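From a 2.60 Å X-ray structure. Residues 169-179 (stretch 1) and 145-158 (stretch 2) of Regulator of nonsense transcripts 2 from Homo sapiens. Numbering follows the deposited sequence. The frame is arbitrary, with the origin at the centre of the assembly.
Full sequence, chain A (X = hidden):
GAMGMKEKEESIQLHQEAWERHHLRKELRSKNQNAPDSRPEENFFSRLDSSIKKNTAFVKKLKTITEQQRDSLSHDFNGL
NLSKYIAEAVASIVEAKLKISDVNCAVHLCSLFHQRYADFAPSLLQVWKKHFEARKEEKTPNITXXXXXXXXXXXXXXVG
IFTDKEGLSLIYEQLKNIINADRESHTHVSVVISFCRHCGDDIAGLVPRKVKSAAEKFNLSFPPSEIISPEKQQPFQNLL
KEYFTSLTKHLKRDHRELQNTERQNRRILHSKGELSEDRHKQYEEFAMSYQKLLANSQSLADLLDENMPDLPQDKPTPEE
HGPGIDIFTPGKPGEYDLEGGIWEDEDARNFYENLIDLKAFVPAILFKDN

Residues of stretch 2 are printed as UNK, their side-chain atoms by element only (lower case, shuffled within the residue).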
# COMPACT_ATOMS: atom_id res chain seq x y z
N SER A 169 -7.76 -12.46 0.75
CA SER A 169 -8.73 -12.41 1.84
C SER A 169 -8.31 -11.42 2.91
O SER A 169 -9.10 -10.59 3.33
CB SER A 169 -8.90 -13.81 2.45
OG SER A 169 -9.58 -13.74 3.68
N LEU A 170 -7.05 -11.48 3.33
CA LEU A 170 -6.54 -10.55 4.33
C LEU A 170 -6.60 -9.09 3.87
O LEU A 170 -6.97 -8.22 4.65
CB LEU A 170 -5.12 -10.92 4.71
CG LEU A 170 -4.58 -10.18 5.93
CD1 LEU A 170 -5.14 -10.80 7.20
CD2 LEU A 170 -3.06 -10.21 5.93
N ILE A 171 -6.24 -8.83 2.62
CA ILE A 171 -6.29 -7.47 2.07
C ILE A 171 -7.74 -6.98 1.95
O ILE A 171 -8.06 -5.86 2.32
CB ILE A 171 -5.62 -7.36 0.67
CG1 ILE A 171 -4.14 -7.70 0.73
CG2 ILE A 171 -5.76 -5.96 0.10
CD1 ILE A 171 -3.58 -8.10 -0.62
N TYR A 172 -8.61 -7.84 1.42
CA TYR A 172 -10.03 -7.50 1.29
C TYR A 172 -10.59 -7.06 2.64
O TYR A 172 -11.25 -6.03 2.74
CB TYR A 172 -10.83 -8.70 0.76
CG TYR A 172 -12.22 -8.33 0.26
CD1 TYR A 172 -12.39 -7.75 -1.00
CD2 TYR A 172 -13.36 -8.57 1.03
CE1 TYR A 172 -13.65 -7.41 -1.47
CE2 TYR A 172 -14.62 -8.23 0.57
CZ TYR A 172 -14.76 -7.65 -0.68
OH TYR A 172 -16.01 -7.31 -1.17
N GLU A 173 -10.30 -7.85 3.67
CA GLU A 173 -10.71 -7.53 5.04
C GLU A 173 -10.33 -6.11 5.45
O GLU A 173 -11.17 -5.36 5.94
CB GLU A 173 -10.09 -8.51 6.04
CG GLU A 173 -11.06 -9.52 6.63
CD GLU A 173 -10.66 -9.94 8.03
OE1 GLU A 173 -9.45 -10.19 8.27
OE2 GLU A 173 -11.55 -9.99 8.91
N GLN A 174 -9.06 -5.75 5.27
CA GLN A 174 -8.59 -4.46 5.75
C GLN A 174 -9.13 -3.32 4.91
O GLN A 174 -9.34 -2.23 5.42
CB GLN A 174 -7.06 -4.39 5.80
CG GLN A 174 -6.39 -5.55 6.52
CD GLN A 174 -7.11 -5.98 7.79
OE1 GLN A 174 -7.47 -7.16 7.96
NE2 GLN A 174 -7.33 -5.03 8.69
N LEU A 175 -9.37 -3.58 3.62
CA LEU A 175 -9.96 -2.58 2.74
C LEU A 175 -11.40 -2.27 3.13
O LEU A 175 -11.81 -1.11 3.17
CB LEU A 175 -9.92 -3.01 1.26
CG LEU A 175 -8.95 -2.32 0.30
CD1 LEU A 175 -9.50 -2.39 -1.12
CD2 LEU A 175 -8.69 -0.86 0.66
N LYS A 176 -12.18 -3.32 3.39
CA LYS A 176 -13.55 -3.17 3.88
C LYS A 176 -13.63 -2.18 5.03
O LYS A 176 -14.52 -1.34 5.06
CB LYS A 176 -14.14 -4.52 4.33
CG LYS A 176 -15.22 -5.09 3.41
CD LYS A 176 -16.10 -6.11 4.12
CE LYS A 176 -17.46 -6.25 3.44
NZ LYS A 176 -18.52 -6.73 4.38
N ASN A 177 -12.69 -2.26 5.96
CA ASN A 177 -12.69 -1.38 7.13
C ASN A 177 -12.49 0.08 6.74
O ASN A 177 -13.17 0.97 7.27
CB ASN A 177 -11.62 -1.80 8.14
CG ASN A 177 -11.89 -3.17 8.74
OD1 ASN A 177 -11.00 -3.80 9.29
ND2 ASN A 177 -13.13 -3.64 8.60
N ILE A 178 -11.57 0.32 5.82
CA ILE A 178 -11.34 1.66 5.30
C ILE A 178 -12.60 2.21 4.61
O ILE A 178 -12.99 3.35 4.87
CB ILE A 178 -10.15 1.67 4.31
CG1 ILE A 178 -8.82 1.70 5.08
CG2 ILE A 178 -10.26 2.87 3.38
CD1 ILE A 178 -8.36 0.35 5.60
N ILE A 179 -13.22 1.40 3.76
CA ILE A 179 -14.49 1.80 3.12
C ILE A 179 -15.55 2.18 4.15
O ILE A 179 -16.21 3.21 4.02
CB ILE A 179 -15.04 0.69 2.18
CG1 ILE A 179 -14.60 0.97 0.74
CG2 ILE A 179 -16.56 0.62 2.23
CD1 ILE A 179 -14.73 -0.25 -0.16
N UNK A 145 1.43 3.85 9.44
CA UNK A 145 1.81 2.43 9.47
C UNK A 145 0.83 1.56 8.68
O UNK A 145 1.25 0.68 7.92
c UNK A 145 1.93 1.94 10.92
c UNK A 145 4.21 -1.15 11.30
n UNK A 145 3.24 -2.28 11.30
c UNK A 145 3.68 0.12 10.63
c UNK A 145 2.28 0.47 11.11
N UNK A 146 -0.48 1.80 8.86
CA UNK A 146 -1.49 1.08 8.07
C UNK A 146 -1.29 1.27 6.57
O UNK A 146 -1.54 0.36 5.79
c UNK A 146 -2.91 1.52 8.46
c UNK A 146 -4.07 0.90 7.65
c UNK A 146 -5.38 1.57 8.02
c UNK A 146 -4.17 -0.61 7.84
N UNK A 147 -0.83 2.45 6.15
CA UNK A 147 -0.55 2.69 4.74
C UNK A 147 0.48 1.69 4.23
O UNK A 147 0.21 0.93 3.29
c UNK A 147 0.05 4.43 3.01
n UNK A 147 3.52 7.21 3.63
n UNK A 147 1.56 7.38 4.81
c UNK A 147 0.21 5.91 2.73
c UNK A 147 -0.06 4.11 4.49
c UNK A 147 2.22 6.95 3.74
n UNK A 147 1.62 6.28 2.76
N UNK A 148 1.64 1.68 4.87
CA UNK A 148 2.72 0.78 4.49
C UNK A 148 2.29 -0.67 4.67
O UNK A 148 2.52 -1.50 3.78
c UNK A 148 3.99 1.07 5.30
o UNK A 148 4.27 2.47 5.25
c UNK A 148 5.17 0.31 4.72
N UNK A 149 1.66 -0.97 5.80
CA UNK A 149 1.20 -2.33 6.08
C UNK A 149 0.38 -2.88 4.92
O UNK A 149 0.61 -4.01 4.47
o UNK A 149 2.42 -2.11 8.54
o UNK A 149 0.60 -2.47 9.73
c UNK A 149 0.36 -2.39 7.36
c UNK A 149 1.19 -2.32 8.63
N UNK A 150 -0.57 -2.09 4.46
CA UNK A 150 -1.45 -2.53 3.38
C UNK A 150 -0.64 -2.82 2.12
O UNK A 150 -0.83 -3.85 1.48
c UNK A 150 -2.54 -1.50 3.10
c UNK A 150 -3.71 -2.02 2.26
c UNK A 150 -4.55 -3.01 3.05
c UNK A 150 -4.58 -0.87 1.76
N UNK A 151 0.28 -1.93 1.78
CA UNK A 151 1.15 -2.18 0.64
C UNK A 151 1.98 -3.43 0.86
O UNK A 151 2.16 -4.24 -0.05
n UNK A 151 6.34 1.49 -1.36
c UNK A 151 6.22 0.32 -1.97
c UNK A 151 4.12 -0.16 -0.77
c UNK A 151 3.12 -1.28 -0.67
n UNK A 151 5.19 -0.48 -1.71
c UNK A 151 2.07 -0.99 0.39
n UNK A 151 7.14 -0.06 -2.85
N UNK A 152 2.49 -3.57 2.08
CA UNK A 152 3.37 -4.68 2.44
C UNK A 152 2.62 -6.01 2.26
O UNK A 152 3.06 -6.87 1.51
c UNK A 152 5.66 -5.23 5.49
c UNK A 152 5.59 -6.35 3.38
c UNK A 152 3.88 -4.50 3.87
c UNK A 152 6.72 -6.02 5.88
c UNK A 152 5.07 -5.39 4.24
c UNK A 152 7.22 -6.97 5.02
c UNK A 152 6.66 -7.14 3.77
N UNK A 153 1.46 -6.17 2.92
CA UNK A 153 0.71 -7.44 2.77
C UNK A 153 0.26 -7.68 1.33
O UNK A 153 0.17 -8.85 0.89
c UNK A 153 -2.80 -6.70 4.31
c UNK A 153 -1.58 -6.53 3.44
c UNK A 153 -0.04 -7.45 5.20
c UNK A 153 -0.49 -7.56 3.74
N UNK A 154 0.02 -6.59 0.59
CA UNK A 154 -0.22 -6.65 -0.86
C UNK A 154 0.95 -7.31 -1.60
O UNK A 154 0.75 -8.30 -2.29
c UNK A 154 -0.49 -5.27 -1.43
N UNK A 155 2.17 -6.78 -1.45
CA UNK A 155 3.33 -7.39 -2.11
C UNK A 155 3.50 -8.84 -1.70
O UNK A 155 3.69 -9.71 -2.55
o UNK A 155 4.54 -4.79 -4.90
c UNK A 155 4.89 -5.43 -2.66
o UNK A 155 5.29 -6.81 -4.59
c UNK A 155 4.64 -6.65 -1.81
c UNK A 155 4.91 -5.70 -4.16
N UNK A 156 3.42 -9.10 -0.39
CA UNK A 156 3.62 -10.45 0.13
C UNK A 156 2.66 -11.45 -0.53
O UNK A 156 2.99 -12.63 -0.67
c UNK A 156 3.45 -10.49 1.65
c UNK A 156 4.15 -9.72 3.91
c UNK A 156 4.59 -9.88 2.47
c UNK A 156 5.83 -10.75 2.36
N UNK A 157 1.48 -10.98 -0.91
CA UNK A 157 0.56 -11.82 -1.65
C UNK A 157 1.02 -11.92 -3.11
O UNK A 157 1.22 -13.02 -3.63
c UNK A 157 -0.89 -11.29 -1.55
c UNK A 157 -1.88 -12.31 -2.07
o UNK A 157 -1.19 -10.97 -0.18
N UNK A 158 1.24 -10.79 -3.76
CA UNK A 158 1.63 -10.78 -5.18
C UNK A 158 2.85 -11.65 -5.42
O UNK A 158 2.94 -12.37 -6.41
c UNK A 158 1.98 -9.37 -5.68
c UNK A 158 2.52 -9.44 -7.10
c UNK A 158 1.09 -7.01 -5.86
c UNK A 158 0.76 -8.46 -5.65

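Position 145 carries four carbons in a row ending in nitrogen, the outline of a lysine. Lys145 does not reach stretch 1; its flexible chain instead turns along its own helix, toward position 149. At position 146 four carbons fork at the second, which makes a leucine. CB points toward stretch 1, and CD2 of Leu146 lies 4.0 Å from CD1 of Ile178, a purely apolar meeting at this end of the contact.

Position 147 has three carbons, a nitrogen, and a carbon bearing two more nitrogens: Arg147, partly exposed and out of reach of stretch 1, as suits a charged group. Position 148 shows one carbon carrying an oxygen and a carbon, the threonine pattern; Thr148 is also out of reach, and its hydroxyl is hydrogen-bonded to a residue just outside the stretches. At 149 two carbons end in two oxygens, an aspartate. Asp149 is buried, but its charge is answered one turn back: NZ of Lys145 donates to OD1 of Asp149 at 2.9 Å, forming a salt bridge.

Position 150 again has four carbons forked at the second. Leu150 starts sideways, yet its end comes nearer: CD1 lies 4.0 Å from CB of Gln174 and 4.3 Å from CG2 of Ile171, while CD2 is 4.3 Å from CD2 of Leu175. The fork lets one residue meet several neighbours. Position 151 repeats the three carbons, nitrogen and two-nitrogen carbon of an arginine; Arg151 extends clear of the contact, in a partly exposed place that suits its charge. Position 152 is one carbon followed by a six-carbon ring, so Phe152, out of reach of stretch 1; its bulky apolar ring suits a buried place.

At 153 four carbons fork at the first, with one arm two carbons long, an isoleucine. Ile153 points toward stretch 1: CD1 is 3.9 Å from CD2 of Leu170, and CG1 is 3.9 Å from CG1 of Ile171. Position 154 has a single carbon, alanine. Ala154 has a small side chain, and CD1 of Ile171 lies 3.7 Å from its CA.

Position 155 has three carbons, the third carrying two oxygens. Glu155 points away, and OE2 is hydrogen-bonded elsewhere in the structure. Position 156, four carbons forked at the second, is Leu156, out of reach of stretch 1 but apolar, as suits its buried site. Position 157 shows one carbon bearing an oxygen and a carbon: Thr157. OG1 donates to O of Ile153 at 2.7 Å, so the hydroxyl is satisfied within its helix while lying 3.8 Å from CD1 of Ile171. Position 158 has four carbons, forked at the first with one arm two carbons long: Ile158, apolar and buried without contact here.

The helices run nearly antiparallel, at 157°, with axes 9.8 Å apart at closest approach. Ile171 is the knob, seated among Leu150, Ile153, Ala154 and Thr157, and its CA lies 6.8 Å from CA of Ala154. No hydrogen bond crosses between the stretches; the contact, largely apolar, buries 402 Å² summed over both.

Stretch 2 145-158: KLRTDLRFIAELTI
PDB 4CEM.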